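Local coordinates for protein CcbJ (Streptomyces caelestis, PDB 4HGZ) that probably transfers a methyl group from S-adenosyl-L-methionine to a nitrogen atom of its substrate, as a class I type SAM-dependent methyltransferase, at residues Gln155-Leu160 against Ala243-Val248; Thr165-Cys170 against Tyr265-Tyr270. All coordinates share one frame; numbering follows the deposited sequence.

Contact 1 of 2, residues Gln155-Leu160 against Ala243-Val248; sequences QARELL and AGLELV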
loop_
_atom_site.group_PDB
_atom_site.type_symbol
_atom_site.label_atom_id
_atom_site.label_comp_id
_atom_site.label_asym_id
_atom_site.label_seq_id
_atom_site.Cartn_x
_atom_site.Cartn_y
_atom_site.Cartn_z
ATOM N N GLN C 155 10.540 -18.115 -35.904
ATOM C CA GLN C 155 10.304 -19.480 -36.380
ATOM C C GLN C 155 8.829 -19.699 -36.639
ATOM O O GLN C 155 8.446 -20.395 -37.579
ATOM C CB GLN C 155 10.748 -20.513 -35.360
ATOM C CG GLN C 155 12.197 -20.475 -34.970
ATOM C CD GLN C 155 12.497 -21.528 -33.932
ATOM O OE1 GLN C 155 13.060 -21.239 -32.877
ATOM N NE2 GLN C 155 12.086 -22.757 -34.210
ATOM N N ALA C 156 7.997 -19.111 -35.785
ATOM C CA ALA C 156 6.560 -19.267 -35.920
ATOM C C ALA C 156 6.086 -18.562 -37.174
ATOM O O ALA C 156 5.213 -19.064 -37.880
ATOM C CB ALA C 156 5.840 -18.728 -34.703
ATOM N N ARG C 157 6.652 -17.394 -37.451
ATOM C CA ARG C 157 6.278 -16.661 -38.658
ATOM C C ARG C 157 6.527 -17.510 -39.903
ATOM O O ARG C 157 5.670 -17.615 -40.785
ATOM C CB ARG C 157 7.066 -15.354 -38.769
ATOM C CG ARG C 157 6.777 -14.562 -40.038
ATOM C CD ARG C 157 7.894 -13.580 -40.335
ATOM N NE ARG C 157 8.785 -14.062 -41.387
ATOM C CZ ARG C 157 10.096 -13.840 -41.416
ATOM N NH1 ARG C 157 10.683 -13.162 -40.435
ATOM N NH2 ARG C 157 10.828 -14.316 -42.415
ATOM N N GLU C 158 7.708 -18.123 -39.953
ATOM C CA GLU C 158 8.155 -18.855 -41.128
ATOM C C GLU C 158 7.387 -20.155 -41.353
ATOM O O GLU C 158 7.452 -20.741 -42.429
ATOM C CB GLU C 158 9.653 -19.122 -41.031
ATOM C CG GLU C 158 10.511 -17.860 -41.074
ATOM C CD GLU C 158 11.974 -18.115 -40.707
ATOM O OE1 GLU C 158 12.280 -19.188 -40.139
ATOM O OE2 GLU C 158 12.821 -17.237 -40.983
ATOM N N LEU C 159 6.648 -20.593 -40.341
ATOM C CA LEU C 159 5.837 -21.803 -40.445
ATOM C C LEU C 159 4.400 -21.536 -40.911
ATOM O O LEU C 159 3.675 -22.473 -41.279
ATOM C CB LEU C 159 5.808 -22.528 -39.102
ATOM C CG LEU C 159 7.108 -23.201 -38.681
ATOM C CD1 LEU C 159 7.009 -23.637 -37.236
ATOM C CD2 LEU C 159 7.387 -24.392 -39.577
ATOM N N LEU C 160 3.990 -20.266 -40.888
ATOM C CA LEU C 160 2.638 -19.889 -41.314
ATOM C C LEU C 160 2.454 -19.969 -42.824
ATOM O O LEU C 160 3.358 -19.632 -43.594
ATOM C CB LEU C 160 2.309 -18.469 -40.873
ATOM C CG LEU C 160 2.489 -18.155 -39.395
ATOM C CD1 LEU C 160 2.282 -16.665 -39.139
ATOM C CD2 LEU C 160 1.517 -18.988 -38.585
ATOM N N ALA C 243 10.714 -9.661 -35.654
ATOM C CA ALA C 243 10.468 -11.028 -36.134
ATOM C C ALA C 243 9.697 -11.109 -37.455
ATOM O O ALA C 243 9.375 -12.200 -37.915
ATOM C CB ALA C 243 9.738 -11.838 -35.063
ATOM N N GLY C 244 9.393 -9.962 -38.057
ATOM C CA GLY C 244 8.603 -9.925 -39.297
ATOM C C GLY C 244 7.092 -10.083 -39.123
ATOM O O GLY C 244 6.394 -10.465 -40.058
ATOM N N LEU C 245 6.582 -9.783 -37.930
ATOM C CA LEU C 245 5.155 -9.919 -37.643
ATOM C C LEU C 245 4.542 -8.558 -37.346
ATOM O O LEU C 245 5.241 -7.657 -36.895
ATOM C CB LEU C 245 4.939 -10.825 -36.429
ATOM C CG LEU C 245 5.205 -12.318 -36.564
ATOM C CD1 LEU C 245 5.203 -12.976 -35.181
ATOM C CD2 LEU C 245 4.175 -12.949 -37.482
ATOM N N GLU C 246 3.239 -8.416 -37.585
ATOM C CA GLU C 246 2.514 -7.186 -37.229
ATOM C C GLU C 246 1.208 -7.492 -36.489
ATOM O O GLU C 246 0.478 -8.415 -36.852
ATOM C CB GLU C 246 2.251 -6.297 -38.456
ATOM C CG GLU C 246 1.110 -6.778 -39.356
ATOM C CD GLU C 246 1.050 -6.051 -40.699
ATOM O OE1 GLU C 246 1.776 -5.046 -40.873
ATOM O OE2 GLU C 246 0.274 -6.489 -41.580
ATOM N N LEU C 247 0.928 -6.715 -35.447
ATOM C CA LEU C 247 -0.248 -6.922 -34.607
ATOM C C LEU C 247 -1.529 -6.650 -35.375
ATOM O O LEU C 247 -1.653 -5.611 -36.028
ATOM C CB LEU C 247 -0.185 -5.990 -33.405
ATOM C CG LEU C 247 -1.278 -6.103 -32.348
ATOM C CD1 LEU C 247 -1.163 -7.425 -31.610
ATOM C CD2 LEU C 247 -1.171 -4.926 -31.386
ATOM N N VAL C 248 -2.485 -7.573 -35.298
ATOM C CA VAL C 248 -3.785 -7.333 -35.918
ATOM C C VAL C 248 -4.902 -7.168 -34.896
ATOM O O VAL C 248 -5.899 -6.515 -35.181
ATOM C CB VAL C 248 -4.169 -8.408 -36.950
ATOM C CG1 VAL C 248 -3.278 -8.294 -38.159
ATOM C CG2 VAL C 248 -4.067 -9.799 -36.347
#
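Arg157 reaches from the C-terminal part of helix 146-159 to the turn Ala243-Gly244 and to Leu245, making a helix-to-edge-strand packing contact held by one polar bond and a small apolar patch. The bond runs from Arg157 NH1 to the backbone carbonyl Ala243 O, 3.0 Å long and nearly straight at the hydrogen, 168°. Ala243 O lies almost in the guanidinium plane, while NH1 itself stands well above the plane of the carbonyl, 54° out of it. The side chain leaves the helix with CG anti to the backbone N (chi1 177°) and then bends at chi3; that course carries CD past the turn, 3.5 Å from Gly244 O, before NH1 reaches Ala243 O. One face of the guanidinium group has Glu158 CG over it, toward the rim. Its NH2 and Glu158 OE2 form a long salt bridge in which no N-H points at the oxygen.

Gly244, at positive phi, closes a Schellman motif at the end of helix 233-242, and the carbonyl gripped by Arg157 belongs to this helix end. Nearer the backbone of helix 146-159, Leu245 CD2 touches Arg157 CB at 4.0 Å, the two side chains crossing at a slant. Leu160 CD1 meets the same methyl more loosely, at 4.5 Å.

Leu245 also packs on Met153 of helix 146-159 and on Tyr270 of strand 265-272, while Ala156 and Leu160 rest on Val133 of strand 130-135. The helix thus lies against one face of the mixed sheet, close to its outermost strand 245-251.

Contact 2 of 2, residues Thr165-Cys170 against Tyr265-Tyr270; sequences TFVVQC and YHVSVY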
loop_
_atom_site.group_PDB
_atom_site.type_symbol
_atom_site.label_atom_id
_atom_site.label_comp_id
_atom_site.label_asym_id
_atom_site.label_seq_id
_atom_site.Cartn_x
_atom_site.Cartn_y
_atom_site.Cartn_z
ATOM N N THR C 165 -1.872 -16.838 -38.886
ATOM C CA THR C 165 -1.655 -15.958 -37.746
ATOM C C THR C 165 -0.910 -16.626 -36.600
ATOM O O THR C 165 -0.964 -17.849 -36.428
ATOM C CB THR C 165 -2.985 -15.442 -37.166
ATOM O OG1 THR C 165 -3.782 -16.557 -36.749
ATOM C CG2 THR C 165 -3.747 -14.632 -38.198
ATOM N N PHE C 166 -0.245 -15.794 -35.801
ATOM C CA PHE C 166 0.468 -16.223 -34.603
ATOM C C PHE C 166 -0.231 -15.630 -33.388
ATOM O O PHE C 166 -0.410 -14.418 -33.296
ATOM C CB PHE C 166 1.907 -15.721 -34.672
ATOM C CG PHE C 166 2.717 -15.999 -33.439
ATOM C CD1 PHE C 166 2.946 -17.295 -33.022
ATOM C CD2 PHE C 166 3.291 -14.962 -32.724
ATOM C CE1 PHE C 166 3.716 -17.559 -31.885
ATOM C CE2 PHE C 166 4.065 -15.216 -31.594
ATOM C CZ PHE C 166 4.275 -16.525 -31.172
ATOM N N VAL C 167 -0.621 -16.486 -32.453
ATOM C CA VAL C 167 -1.438 -16.069 -31.324
ATOM C C VAL C 167 -0.743 -16.415 -30.027
ATOM O O VAL C 167 -0.369 -17.562 -29.819
ATOM C CB VAL C 167 -2.795 -16.807 -31.333
ATOM C CG1 VAL C 167 -3.638 -16.381 -30.137
ATOM C CG2 VAL C 167 -3.535 -16.552 -32.633
ATOM N N VAL C 168 -0.577 -15.429 -29.154
ATOM C CA VAL C 168 0.021 -15.652 -27.842
ATOM C C VAL C 168 -0.909 -15.120 -26.767
ATOM O O VAL C 168 -1.670 -14.188 -26.996
ATOM C CB VAL C 168 1.379 -14.910 -27.664
ATOM C CG1 VAL C 168 2.329 -15.235 -28.791
ATOM C CG2 VAL C 168 1.161 -13.434 -27.610
ATOM N N GLN C 169 -0.826 -15.713 -25.590
ATOM C CA GLN C 169 -1.530 -15.233 -24.443
ATOM C C GLN C 169 -0.511 -15.077 -23.346
ATOM O O GLN C 169 0.110 -16.055 -22.931
ATOM C CB GLN C 169 -2.578 -16.253 -24.024
ATOM C CG GLN C 169 -3.184 -16.000 -22.651
ATOM C CD GLN C 169 -4.112 -17.109 -22.248
ATOM O OE1 GLN C 169 -3.724 -18.286 -22.202
ATOM N NE2 GLN C 169 -5.362 -16.751 -21.974
ATOM N N CYS C 170 -0.345 -13.850 -22.869
ATOM C CA CYS C 170 0.715 -13.524 -21.920
ATOM C C CYS C 170 0.215 -12.646 -20.789
ATOM O O CYS C 170 -0.682 -11.838 -20.980
ATOM C CB CYS C 170 1.827 -12.754 -22.629
ATOM S SG CYS C 170 2.441 -13.494 -24.105
ATOM N N TYR C 265 -4.268 -10.340 -18.273
ATOM C CA TYR C 265 -3.618 -10.973 -19.421
ATOM C C TYR C 265 -3.956 -10.259 -20.705
ATOM O O TYR C 265 -4.827 -9.396 -20.738
ATOM C CB TYR C 265 -4.045 -12.444 -19.542
ATOM C CG TYR C 265 -3.380 -13.306 -18.515
ATOM C CD1 TYR C 265 -2.191 -13.972 -18.806
ATOM C CD2 TYR C 265 -3.912 -13.432 -17.237
ATOM C CE1 TYR C 265 -1.561 -14.760 -17.856
ATOM C CE2 TYR C 265 -3.279 -14.213 -16.273
ATOM C CZ TYR C 265 -2.106 -14.871 -16.595
ATOM O OH TYR C 265 -1.476 -15.647 -15.658
ATOM N N HIS C 266 -3.267 -10.625 -21.773
ATOM C CA HIS C 266 -3.767 -10.294 -23.086
ATOM C C HIS C 266 -3.625 -11.475 -24.031
ATOM O O HIS C 266 -2.842 -12.389 -23.797
ATOM C CB HIS C 266 -3.096 -9.057 -23.655
ATOM C CG HIS C 266 -1.633 -9.224 -23.917
ATOM N ND1 HIS C 266 -1.141 -9.656 -25.129
ATOM C CD2 HIS C 266 -0.554 -8.980 -23.136
ATOM C CE1 HIS C 266 0.178 -9.695 -25.075
ATOM N NE2 HIS C 266 0.559 -9.284 -23.878
ATOM N N VAL C 267 -4.439 -11.454 -25.074
ATOM C CA VAL C 267 -4.342 -12.393 -26.156
ATOM C C VAL C 267 -4.056 -11.542 -27.377
ATOM O O VAL C 267 -4.797 -10.612 -27.685
ATOM C CB VAL C 267 -5.655 -13.144 -26.337
ATOM C CG1 VAL C 267 -5.651 -13.917 -27.636
ATOM C CG2 VAL C 267 -5.901 -14.057 -25.164
ATOM N N SER C 268 -2.962 -11.840 -28.055
ATOM C CA SER C 268 -2.538 -11.036 -29.181
ATOM C C SER C 268 -2.478 -11.893 -30.431
ATOM O O SER C 268 -2.063 -13.055 -30.385
ATOM C CB SER C 268 -1.168 -10.411 -28.902
ATOM O OG SER C 268 -1.184 -9.689 -27.684
ATOM N N VAL C 269 -2.901 -11.309 -31.543
ATOM C CA VAL C 269 -2.917 -11.994 -32.817
ATOM C C VAL C 269 -2.060 -11.225 -33.817
ATOM O O VAL C 269 -2.294 -10.028 -34.062
ATOM C CB VAL C 269 -4.341 -12.078 -33.374
ATOM C CG1 VAL C 269 -4.368 -12.928 -34.632
ATOM C CG2 VAL C 269 -5.273 -12.623 -32.334
ATOM N N TYR C 270 -1.084 -11.921 -34.402
ATOM C CA TYR C 270 -0.130 -11.319 -35.333
ATOM C C TYR C 270 -0.211 -11.968 -36.714
ATOM O O TYR C 270 -0.546 -13.157 -36.837
ATOM C CB TYR C 270 1.294 -11.490 -34.804
ATOM C CG TYR C 270 1.559 -10.824 -33.477
ATOM C CD1 TYR C 270 1.966 -9.498 -33.412
ATOM C CD2 TYR C 270 1.406 -11.519 -32.289
ATOM C CE1 TYR C 270 2.221 -8.890 -32.201
ATOM C CE2 TYR C 270 1.652 -10.918 -31.079
ATOM C CZ TYR C 270 2.057 -9.603 -31.037
ATOM O OH TYR C 270 2.300 -8.994 -29.824
#
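Six backbone hydrogen bonds join Thr165-Cys170 to Tyr265-Tyr270 as antiparallel neighbours. They come in reciprocal pairs at Phe166 with Tyr270, Val168 with Ser268 and Cys170 with His266; the shortest include Phe166 N to Tyr270 O, 2.8 Å. Between them, Val167 with Val269 and Gln169 with Val267 are non-hydrogen-bonded pairs, where CA-H...O contacts add to the seam, such as Val167 CA to Ser268 O at 3.2 Å.

This pairing belongs to the seven-stranded mixed sheet of the class I methyltransferase fold, strand order 3-2-1-4-5-7-6, in which strand 265-272 is the one running antiparallel to its neighbours.

Apolar contacts line both faces. Phe166 and Tyr270 lie side by side and point the same way, Phe166 CD2 to Tyr270 CD2 3.9 Å, and Val168 CG2 comes to the edge of the Tyr270 ring, whose OH is bonded to Asp237 OD1. On the opposite face lie Val167, Gln169, Val267 and Val269: Val167 CG1 meets Val267 CG1 at 4.0 Å, and Val167 CG2 meets Val269 CG1. Phe56 and Leu60 of helix 50-61 pack on Val167, Phe56 also on Val269, while Phe254 lies on Val267 and Gln169.

Among polar groups, Gln169 OE1 is bonded to Phe137 N; its side chain lies about 5 Å from that of Arg75, seen to bind S-adenosyl-L-homocysteine, which is absent from this chain. On the Phe166 face, chi1 65° brings His266 NE2 to 3.9 Å from Cys170 CB; His266 ND1 bonds Ser268 OG weakly. Cys170 SG lies obliquely, 5.1 Å from the imidazole centroid.

Overall arrangement
From the N terminus, after helix 50-61 the chain builds the parallel strands, then runs through helix 146-159 into strand 164-171, placing the first halves of both contacts close together. It next passes through the separate four-stranded antiparallel sheet, 181-229, and returns by helix 233-242. At 243-248 contact 1 closes a loop of 82 residues; at 265-270 contact 2 closes one of 94. The segments alternate along the chain, so the loops cross rather than nest. The centres lie about 12 Å apart, and a probable backbone hydrogen bond, Val248 N to Val269 O, 2.8 Å, joins them. Together they tie the C-terminal strands 245-251 and 265-272 to the preceding helix and strand of the methyltransferase core.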